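Local coordinates for hydrophilic protein, virA protein (Chromobacterium violaceum, PDB 3BO6) that acts as a phosphothreonine lyase effector of the SpvC family, probably eliminating phosphate irreversibly from phosphothreonine in host MAP kinases, at residues Val181-Glu184 with Asn185-Tyr188; Gln175-Glu178 with Ser179-His182; Thr155-Phe158 with Ile159-Leu162. One frame throughout, in Å; residues are numbered along the deposited sequence. Where two conformers were deposited one is given.

Interaction 1. Residues Val181-Glu184 with Asn185-Tyr188; sequences VHPE and NWKY
Pro183 and Trp186 are the first and last residues of a type I beta turn, with Glu184 and Asn185 at its corner, and Trp186 N closes it by donating to Pro183 O over 3.1 Å. A second donor reaches the same oxygen: His182 ND1, 3.0 Å from Pro183 O. The two come from opposite faces of the carbonyl plane, so the oxygen is gripped from above and below, and the bond to His182 ND1 helps to fix the rotation of the imidazole. Across the turn, the CG-CD edge of the proline lies over one face of the indole. Pro183 CG stands 3.5 Å over the centroid of the Trp186 five-membered ring, only 6° off its normal, a CH-pi contact. Beside it, Pro183 CD sits 3.3 Å from Trp186 CD2, at the fusion of the two rings. Trp186 CG lies beside its own backbone N (chi1 -60°), which brings the indole back under the proline. Just past the turn, Lys187 bends at chi2 (-50°) and curls back to the corner, where NZ donates to Glu184 O over 3.2 Å. A water donates to the same carbonyl and to Trp186 O, linking the two. Beyond the segments, Trp186 also packs on Ile159 and Glu163 of helix 149-168 and on Met218 of helix 213-219, while the Glu163 carboxylate takes the N-H groups of Lys187 and Tyr188. This is a type I turn reinforced by a proline-tryptophan CH-pi contact, and it reverses the chain just before edge strand 189-193 of the antiparallel sheet.

Interaction 2. Residues Gln175-Glu178 with Ser179-His182; sequences QYPE and SDVH
Ser179 and Pro177 meet on the type I beta turn that runs from Pro177 to Asp180, with Glu178 and Ser179 at its corners. Ser179 OG lies between its backbone N and carbonyl carbon (chi1 58°), where it touches Pro177 CB at 3.6 Å and donates to Asp180 OD1 over 2.8 Å. It meets that oxygen from above the carboxylate plane, and is itself bonded to Arg127 NH2.

Asp180 closes the turn: its N donates to Pro177 O at 3.1 Å, nearly straight at 170°. The carboxylate folds back over the proline, with OD2 3.6 Å from Pro177 CG. Asp180 OD2 is held in turn by His85 ND1 and Ser190 OG, so both oxygens have partners and the group is fixed. Asp180 O shares waters with the carbonyls of Pro177 and Glu178.

The chain then runs extended through Val181 to His182, whose imidazole comes back over Tyr176. The two rings form a face-to-face stack, centroids 3.7 Å apart and planes inclined by 14°. His182 NE2 stands over the rim of the phenol, 3.3 Å from Tyr176 CE2, while His182 CE1 is the same distance from Tyr176 CZ. The phenol is steadied at its far end, where Tyr176 OH bonds to Trp186 O.

One flank of the loop lies along strand 189-193: Tyr176 and Pro177 pack on Ser190, Ser179 and Asp180 on Arg192, and Val181 pairs through its backbone with Tyr191. Val181 also turns its side chain to Ser206, Leu209 and Arg210 of helix 206-210.

Interaction 3. Residues Thr155-Phe158 with Ile159-Leu162; sequences TRQF and IECL
Arg156 and Glu160 are joined one turn apart on helix 149-168 by a salt bridge that is long and weak as a hydrogen bond, Arg156 NE to Glu160 OE2 at 3.4 Å. The carboxylate oxygen meets the guanidinium at its edge, the two planes standing 85° apart. Arg156 leaves the backbone with CG anti to N (chi1 -179°) and runs extended, which carries NE across to the glutamate carboxylate. A water completes the pairing, donating to Glu160 OE2 at 2.8 Å and accepting from Arg156 NH2. Arg156 NH1 is spent on the carbonyls of Leu217 and Glu220, near the C-terminus. Glu160 OE1 accepts a hydrogen bond from a second water, which in turn accepts from Gln157 NE2 at 2.9 Å; Gln157 OE1 receives Ser29 N. Thr155 OG1 is bonded to Ser151 O, one turn earlier. Four backbone bonds run from Ile159, Glu160, Cys161 and Leu162 N to the carbonyls four residues earlier.

A different flank is apolar. Leu162 lies over one face of the Phe158 ring, CD1 3.9 Å from Phe158 CE2, and Phe31 meets that ring edge-to-face. The chemistry is that of an amphipathic helix: apolar side chains pack against strand 82-86 and helix 93-104. On the polar flank Glu160 is joined to Arg156 and Gln157 mainly through water, while these two also bond directly to other parts of the chain, so the direct charge pairing probably adds only modestly to helix stability.

Overall arrangement
Interactions 1 and 2 are consecutive turns of one loop, sharing Val181 and His182, with centres about 9 Å apart. Tyr176 ties them together: its OH lies 2.7 Å from Trp186 O and 3.1 Å from Lys187 O, both probable hydrogen bonds. Interaction 3, on helix 149-168, reaches interaction 1 through Trp186 CE2 and Ile159 CG2, 4.0 Å apart, their centres being about 12 Å apart. It does not touch interaction 2, whose nearest atoms are about 9 Å away. Interaction 2 lies near a bound sulfate, about 5 Å from the side chain of Ser179; the ion probably comes from the crystallisation liquor, but might mark a phosphate-binding pocket.

Interaction 1. Residues Val181-Glu184 with Asn185-Tyr188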
ATOM      1  N   VAL A 181      12.216   2.093   0.368  1.00  4.66           N
ATOM      2  CA  VAL A 181      12.712   3.245  -0.393  1.00  4.96           C
ATOM      3  C   VAL A 181      11.540   4.129  -0.797  1.00  6.90           C
ATOM      4  O   VAL A 181      10.386   3.696  -0.809  1.00  5.47           O
ATOM      5  CB  VAL A 181      13.508   2.825  -1.667  1.00  6.02           C
ATOM      6  CG1 VAL A 181      14.809   2.099  -1.287  1.00  5.03           C
ATOM      7  CG2 VAL A 181      12.641   1.962  -2.577  1.00  6.48           C
ATOM      8  N   HIS A 182      11.835   5.389  -1.086  1.00  7.51           N
ATOM      9  CA  HIS A 182      10.811   6.315  -1.544  1.00  5.79           C
ATOM     10  C   HIS A 182      11.520   7.443  -2.280  1.00  7.98           C
ATOM     11  O   HIS A 182      12.681   7.743  -1.991  1.00  7.48           O
ATOM     12  CB  HIS A 182      10.008   6.884  -0.365  1.00  7.35           C
ATOM     13  CG  HIS A 182      10.811   7.763   0.540  1.00 10.99           C
ATOM     14  ND1 HIS A 182      10.854   9.137   0.407  1.00 17.14           N
ATOM     15  CD2 HIS A 182      11.617   7.461   1.581  1.00 11.49           C
ATOM     16  CE1 HIS A 182      11.651   9.640   1.335  1.00 19.29           C
ATOM     17  NE2 HIS A 182      12.120   8.645   2.065  1.00 18.62           N
ATOM     18  N   PRO A 183      10.822   8.075  -3.225  1.00  7.46           N
ATOM     19  CA  PRO A 183      11.389   9.235  -3.929  1.00  8.92           C
ATOM     20  C   PRO A 183      11.139  10.501  -3.113  1.00 10.51           C
ATOM     21  O   PRO A 183      10.303  10.499  -2.212  1.00  9.48           O
ATOM     22  CB  PRO A 183      10.567   9.296  -5.212  1.00 10.27           C
ATOM     23  CG  PRO A 183       9.234   8.749  -4.820  1.00  8.57           C
ATOM     24  CD  PRO A 183       9.520   7.669  -3.783  1.00  7.17           C
ATOM     25  N   GLU A 184      11.838  11.581  -3.447  1.00 13.91           N
ATOM     26  CA  GLU A 184      11.696  12.846  -2.721  1.00 13.23           C
ATOM     27  C   GLU A 184      10.251  13.341  -2.646  1.00 14.68           C
ATOM     28  O   GLU A 184       9.860  13.958  -1.651  1.00 19.45           O
ATOM     29  CB  GLU A 184      12.581  13.924  -3.353  1.00 21.98           C
ATOM     30  CG  GLU A 184      14.040  13.531  -3.486  1.00 35.85           C
ATOM     31  CD  GLU A 184      14.735  14.263  -4.619  1.00 53.10           C
ATOM     32  OE1 GLU A 184      14.345  15.415  -4.915  1.00 59.67           O
ATOM     33  OE2 GLU A 184      15.669  13.686  -5.216  1.00 57.16           O
ATOM     34  N   ASN A 185       9.454  13.041  -3.668  1.00 13.09           N
ATOM     35  CA  ASN A 185       8.089  13.556  -3.728  0.50 16.84           C
ATOM     36  C   ASN A 185       7.036  12.752  -2.961  1.00 14.50           C
ATOM     37  O   ASN A 185       5.872  13.144  -2.914  1.00 16.67           O
ATOM     38  CB  ASN A 185       7.649  13.743  -5.175  0.50 19.89           C
ATOM     39  CG  ASN A 185       7.901  12.516  -6.014  0.50 13.41           C
ATOM     40  OD1 ASN A 185       9.052  12.148  -6.274  0.50 15.30           O
ATOM     41  ND2 ASN A 185       6.827  11.875  -6.454  0.50 18.11           N
ATOM     42  N   TRP A 186       7.431  11.629  -2.360  1.00  9.83           N
ATOM     43  CA  TRP A 186       6.515  10.935  -1.439  1.00  8.83           C
ATOM     44  C   TRP A 186       6.906  11.293  -0.010  1.00 10.40           C
ATOM     45  O   TRP A 186       7.998  10.953   0.445  1.00 12.74           O
ATOM     46  CB  TRP A 186       6.526   9.406  -1.582  1.00  8.57           C
ATOM     47  CG  TRP A 186       6.146   8.856  -2.907  1.00  7.74           C
ATOM     48  CD1 TRP A 186       5.643   9.532  -3.978  1.00  9.30           C
ATOM     49  CD2 TRP A 186       6.252   7.486  -3.304  1.00  7.24           C
ATOM     50  NE1 TRP A 186       5.433   8.659  -5.026  1.00 11.98           N
ATOM     51  CE2 TRP A 186       5.811   7.399  -4.642  1.00  8.59           C
ATOM     52  CE3 TRP A 186       6.695   6.326  -2.661  1.00  8.93           C
ATOM     53  CZ2 TRP A 186       5.785   6.191  -5.346  1.00  9.48           C
ATOM     54  CZ3 TRP A 186       6.674   5.131  -3.361  1.00  7.73           C
ATOM     55  CH2 TRP A 186       6.230   5.072  -4.688  1.00  9.39           C
ATOM     56  N   LYS A 187       6.017  11.990   0.687  1.00  6.64           N
ATOM     57  CA  LYS A 187       6.289  12.425   2.051  1.00  7.83           C
ATOM     58  C   LYS A 187       5.827  11.404   3.085  1.00  9.37           C
ATOM     59  O   LYS A 187       6.261  11.461   4.226  1.00 10.09           O
ATOM     60  CB  LYS A 187       5.587  13.764   2.345  1.00  9.65           C
ATOM     61  CG  LYS A 187       5.957  14.895   1.386  1.00 15.99           C
ATOM     62  CD  LYS A 187       7.467  15.045   1.232  1.00 15.65           C
ATOM     63  CE  LYS A 187       7.824  16.279   0.397  1.00 27.67           C
ATOM     64  NZ  LYS A 187       9.294  16.420   0.254  1.00 33.30           N
ATOM     65  N   TYR A 188       4.924  10.506   2.688  1.00  4.22           N
ATOM     66  CA  TYR A 188       4.330   9.542   3.634  1.00  6.41           C
ATOM     67  C   TYR A 188       4.497   8.089   3.190  1.00  5.25           C
ATOM     68  O   TYR A 188       4.633   7.187   4.016  1.00  5.67           O
ATOM     69  CB  TYR A 188       2.830   9.808   3.805  1.00  7.92           C
ATOM     70  CG  TYR A 188       2.466  11.217   4.182  1.00  5.19           C
ATOM     71  CD1 TYR A 188       2.293  11.572   5.527  1.00  7.89           C
ATOM     72  CD2 TYR A 188       2.235  12.182   3.208  1.00  6.64           C
ATOM     73  CE1 TYR A 188       1.938  12.875   5.886  1.00  6.86           C
ATOM     74  CE2 TYR A 188       1.881  13.487   3.560  1.00  7.64           C
ATOM     75  CZ  TYR A 188       1.740  13.812   4.894  1.00  7.08           C
ATOM     76  OH  TYR A 188       1.372  15.097   5.238  1.00  9.35           O
TER
HETATM   77  O   HOH W   1      10.506  12.677   0.935  1.00 34.17           O

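Interaction 2. Residues Gln175-Glu178 with Ser179-His182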
ATOM      1  N   GLN A 175       8.210   8.337  10.873  1.00  9.96           N
ATOM      2  CA  GLN A 175       9.541   7.833  10.558  1.00 11.48           C
ATOM      3  C   GLN A 175       9.427   6.701   9.547  1.00  9.14           C
ATOM      4  O   GLN A 175       8.893   5.648   9.872  1.00  9.55           O
ATOM      5  CB  GLN A 175      10.197   7.300  11.829  1.00 14.17           C
ATOM      6  CG  GLN A 175      10.390   8.336  12.919  1.00 22.94           C
ATOM      7  CD  GLN A 175      11.128   7.764  14.117  1.00 35.99           C
ATOM      8  OE1 GLN A 175      12.013   6.919  13.966  1.00 37.42           O
ATOM      9  NE2 GLN A 175      10.764   8.218  15.313  1.00 39.52           N
ATOM     10  N   TYR A 176       9.929   6.902   8.328  1.00 10.55           N
ATOM     11  CA  TYR A 176       9.868   5.846   7.317  1.00  6.33           C
ATOM     12  C   TYR A 176      10.701   4.651   7.799  1.00  7.30           C
ATOM     13  O   TYR A 176      11.765   4.834   8.399  1.00  9.41           O
ATOM     14  CB  TYR A 176      10.521   6.255   5.989  1.00  9.25           C
ATOM     15  CG  TYR A 176      10.049   7.475   5.218  1.00 12.88           C
ATOM     16  CD1 TYR A 176       9.019   7.392   4.283  1.00 20.78           C
ATOM     17  CD2 TYR A 176      10.730   8.681   5.330  1.00 15.00           C
ATOM     18  CE1 TYR A 176       8.641   8.514   3.520  1.00 17.52           C
ATOM     19  CE2 TYR A 176      10.364   9.798   4.585  1.00 22.22           C
ATOM     20  CZ  TYR A 176       9.320   9.710   3.685  1.00 17.56           C
ATOM     21  OH  TYR A 176       8.962  10.824   2.944  1.00 17.65           O
ATOM     22  N   PRO A 177      10.265   3.428   7.477  1.00  6.54           N
ATOM     23  CA  PRO A 177      11.052   2.250   7.876  1.00  6.64           C
ATOM     24  C   PRO A 177      12.343   2.179   7.070  1.00  8.49           C
ATOM     25  O   PRO A 177      12.320   2.391   5.854  1.00  8.06           O
ATOM     26  CB  PRO A 177      10.157   1.064   7.508  1.00  7.10           C
ATOM     27  CG  PRO A 177       9.082   1.612   6.591  1.00 10.94           C
ATOM     28  CD  PRO A 177       9.015   3.093   6.777  1.00  7.73           C
ATOM     29  N   GLU A 178      13.447   1.861   7.746  1.00  7.77           N
ATOM     30  CA  GLU A 178      14.738   1.711   7.087  1.00  7.69           C
ATOM     31  C   GLU A 178      14.696   0.677   5.969  1.00  4.62           C
ATOM     32  O   GLU A 178      15.503   0.730   5.062  1.00  7.38           O
ATOM     33  CB  GLU A 178      15.799   1.298   8.104  1.00 11.75           C
ATOM     34  CG  GLU A 178      16.363   2.444   8.917  1.00 25.26           C
ATOM     35  CD  GLU A 178      17.054   3.486   8.055  1.00 18.36           C
ATOM     36  OE1 GLU A 178      18.054   3.152   7.369  1.00 26.76           O
ATOM     37  OE2 GLU A 178      16.603   4.643   8.073  1.00 30.71           O
ATOM     38  N   SER A 179      13.770  -0.280   6.052  1.00  4.97           N
ATOM     39  CA  SER A 179      13.683  -1.324   5.026  1.00  5.89           C
ATOM     40  C   SER A 179      13.334  -0.806   3.631  1.00  6.38           C
ATOM     41  O   SER A 179      13.707  -1.418   2.636  1.00  7.70           O
ATOM     42  CB  SER A 179      12.636  -2.371   5.408  1.00  6.43           C
ATOM     43  OG  SER A 179      11.356  -1.776   5.594  1.00  5.91           O
ATOM     44  N   ASP A 180      12.613   0.315   3.566  1.00  5.34           N
ATOM     45  CA  ASP A 180      11.934   0.727   2.344  1.00  4.57           C
ATOM     46  C   ASP A 180      12.690   1.802   1.581  1.00  4.34           C
ATOM     47  O   ASP A 180      13.627   2.417   2.110  1.00  7.54           O
ATOM     48  CB  ASP A 180      10.567   1.346   2.696  1.00  6.96           C
ATOM     49  CG  ASP A 180       9.517   0.340   3.139  1.00  5.85           C
ATOM     50  OD1 ASP A 180       9.790  -0.842   3.467  1.00  5.02           O
ATOM     51  OD2 ASP A 180       8.348   0.781   3.175  1.00  5.45           O
ATOM     52  N   VAL A 181      12.216   2.093   0.368  1.00  4.66           N
ATOM     53  CA  VAL A 181      12.712   3.245  -0.393  1.00  4.96           C
ATOM     54  C   VAL A 181      11.540   4.129  -0.797  1.00  6.90           C
ATOM     55  O   VAL A 181      10.386   3.696  -0.809  1.00  5.47           O
ATOM     56  CB  VAL A 181      13.508   2.825  -1.667  1.00  6.02           C
ATOM     57  CG1 VAL A 181      14.809   2.099  -1.287  1.00  5.03           C
ATOM     58  CG2 VAL A 181      12.641   1.962  -2.577  1.00  6.48           C
ATOM     59  N   HIS A 182      11.835   5.389  -1.086  1.00  7.51           N
ATOM     60  CA  HIS A 182      10.811   6.315  -1.544  1.00  5.79           C
ATOM     61  C   HIS A 182      11.520   7.443  -2.280  1.00  7.98           C
ATOM     62  O   HIS A 182      12.681   7.743  -1.991  1.00  7.48           O
ATOM     63  CB  HIS A 182      10.008   6.884  -0.365  1.00  7.35           C
ATOM     64  CG  HIS A 182      10.811   7.763   0.540  1.00 10.99           C
ATOM     65  ND1 HIS A 182      10.854   9.137   0.407  1.00 17.14           N
ATOM     66  CD2 HIS A 182      11.617   7.461   1.581  1.00 11.49           C
ATOM     67  CE1 HIS A 182      11.651   9.640   1.335  1.00 19.29           C
ATOM     68  NE2 HIS A 182      12.120   8.645   2.065  1.00 18.62           N
TER
HETATM   69  O   HOH W   2      14.447   4.174   4.779  1.00 36.12           O
HETATM   70  O   HOH W   3      12.371   4.681   3.564  1.00 38.97           O
HETATM   71  O   HOH W   4      16.138   2.542   3.015  1.00 20.38           O

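Interaction 3. Residues Thr155-Phe158 with Ile159-Leu162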
ATOM      1  N   THR A 155      -2.702   2.559  -9.773  1.00  4.39           N
ATOM      2  CA  THR A 155      -2.016   2.355  -8.505  1.00  5.52           C
ATOM      3  C   THR A 155      -1.147   3.555  -8.200  1.00  3.80           C
ATOM      4  O   THR A 155      -1.157   4.066  -7.072  1.00  4.92           O
ATOM      5  CB  THR A 155      -1.204   1.064  -8.533  1.00  6.12           C
ATOM      6  OG1 THR A 155      -2.099  -0.026  -8.772  1.00  6.14           O
ATOM      7  CG2 THR A 155      -0.504   0.835  -7.197  1.00  7.12           C
ATOM      8  N   ARG A 156      -0.399   4.015  -9.200  1.00  5.09           N
ATOM      9  CA  ARG A 156       0.419   5.200  -9.023  1.00  2.82           C
ATOM     10  C   ARG A 156      -0.455   6.417  -8.667  1.00  5.94           C
ATOM     11  O   ARG A 156      -0.121   7.198  -7.758  1.00  5.07           O
ATOM     12  CB  ARG A 156       1.242   5.462 -10.284  1.00  3.46           C
ATOM     13  CG  ARG A 156       2.145   6.680 -10.176  1.00  4.83           C
ATOM     14  CD  ARG A 156       3.114   6.768 -11.348  1.00  7.48           C
ATOM     15  NE  ARG A 156       3.877   8.012 -11.312  1.00  7.92           N
ATOM     16  CZ  ARG A 156       5.129   8.145 -11.758  1.00  8.85           C
ATOM     17  NH1 ARG A 156       5.779   7.102 -12.266  1.00  8.47           N
ATOM     18  NH2 ARG A 156       5.738   9.327 -11.690  1.00 14.04           N
ATOM     19  N   GLN A 157      -1.556   6.584  -9.397  1.00  4.26           N
ATOM     20  CA  GLN A 157      -2.494   7.670  -9.112  1.00  4.39           C
ATOM     21  C   GLN A 157      -3.061   7.558  -7.685  1.00  5.40           C
ATOM     22  O   GLN A 157      -3.242   8.568  -7.002  1.00  4.99           O
ATOM     23  CB  GLN A 157      -3.636   7.660 -10.138  1.00  4.88           C
ATOM     24  CG  GLN A 157      -3.221   8.144 -11.541  1.00  4.40           C
ATOM     25  CD  GLN A 157      -3.291   9.648 -11.639  1.00 10.84           C
ATOM     26  OE1 GLN A 157      -4.349  10.239 -11.428  1.00 10.37           O
ATOM     27  NE2 GLN A 157      -2.173  10.275 -11.937  1.00 11.63           N
ATOM     28  N   PHE A 158      -3.334   6.335  -7.241  1.00  4.48           N
ATOM     29  CA  PHE A 158      -3.884   6.108  -5.904  1.00  4.77           C
ATOM     30  C   PHE A 158      -2.891   6.571  -4.844  1.00  6.81           C
ATOM     31  O   PHE A 158      -3.258   7.250  -3.877  1.00  5.09           O
ATOM     32  CB  PHE A 158      -4.275   4.626  -5.746  1.00  4.44           C
ATOM     33  CG  PHE A 158      -5.052   4.312  -4.505  1.00  4.50           C
ATOM     34  CD1 PHE A 158      -6.381   4.692  -4.394  1.00  5.21           C
ATOM     35  CD2 PHE A 158      -4.471   3.580  -3.477  1.00  5.38           C
ATOM     36  CE1 PHE A 158      -7.124   4.370  -3.253  1.00  4.09           C
ATOM     37  CE2 PHE A 158      -5.195   3.238  -2.338  1.00  3.27           C
ATOM     38  CZ  PHE A 158      -6.526   3.646  -2.225  1.00  6.33           C
ATOM     39  N   ILE A 159      -1.620   6.223  -5.025  1.00  5.59           N
ATOM     40  CA  ILE A 159      -0.587   6.623  -4.066  1.00  6.17           C
ATOM     41  C   ILE A 159      -0.493   8.146  -4.033  1.00  7.02           C
ATOM     42  O   ILE A 159      -0.413   8.751  -2.954  1.00  8.80           O
ATOM     43  CB  ILE A 159       0.796   5.981  -4.392  1.00 12.14           C
ATOM     44  CG1 ILE A 159       0.918   4.600  -3.742  1.00 20.27           C
ATOM     45  CG2 ILE A 159       1.932   6.862  -3.880  1.00 13.72           C
ATOM     46  CD1 ILE A 159      -0.354   3.800  -3.704  1.00 21.20           C
ATOM     47  N   GLU A 160      -0.544   8.784  -5.198  1.00  5.98           N
ATOM     48  CA  GLU A 160      -0.502  10.242  -5.229  1.00  8.91           C
ATOM     49  C   GLU A 160      -1.742  10.857  -4.550  1.00  6.71           C
ATOM     50  O   GLU A 160      -1.657  11.910  -3.912  1.00  8.55           O
ATOM     51  CB  GLU A 160      -0.237  10.729  -6.663  1.00 12.90           C
ATOM     52  CG  GLU A 160       1.202  10.356  -7.108  1.00 16.18           C
ATOM     53  CD  GLU A 160       1.446  10.384  -8.620  1.00 23.78           C
ATOM     54  OE1 GLU A 160       0.501  10.649  -9.395  1.00 25.86           O
ATOM     55  OE2 GLU A 160       2.606  10.134  -9.033  1.00 21.79           O
ATOM     56  N   CYS A 161      -2.891  10.190  -4.627  1.00  6.08           N
ATOM     57  CA  CYS A 161      -4.077  10.654  -3.929  0.50  9.66           C
ATOM     58  C   CYS A 161      -3.992  10.471  -2.410  1.00  7.65           C
ATOM     59  O   CYS A 161      -4.486  11.293  -1.634  1.00  8.70           O
ATOM     60  CB  CYS A 161      -5.286   9.915  -4.454  0.50  9.26           C
ATOM     61  SG  CYS A 161      -6.715  10.902  -4.318  0.50 17.99           S
ATOM     62  N   LEU A 162      -3.372   9.378  -1.968  1.00  5.97           N
ATOM     63  CA  LEU A 162      -3.160   9.148  -0.542  1.00  6.77           C
ATOM     64  C   LEU A 162      -2.278  10.281  -0.008  1.00  6.75           C
ATOM     65  O   LEU A 162      -2.557  10.858   1.052  1.00  6.37           O
ATOM     66  CB  LEU A 162      -2.496   7.783  -0.302  1.00  6.00           C
ATOM     67  CG  LEU A 162      -3.322   6.546  -0.673  1.00  5.81           C
ATOM     68  CD1 LEU A 162      -2.435   5.302  -0.611  1.00  8.61           C
ATOM     69  CD2 LEU A 162      -4.564   6.363   0.221  1.00  8.32           C
TER
HETATM   70  O   HOH W   5       3.852  11.774 -10.869  1.00 32.87           O
HETATM   71  O   HOH W   6       0.537   9.234 -12.218  1.00 16.22           O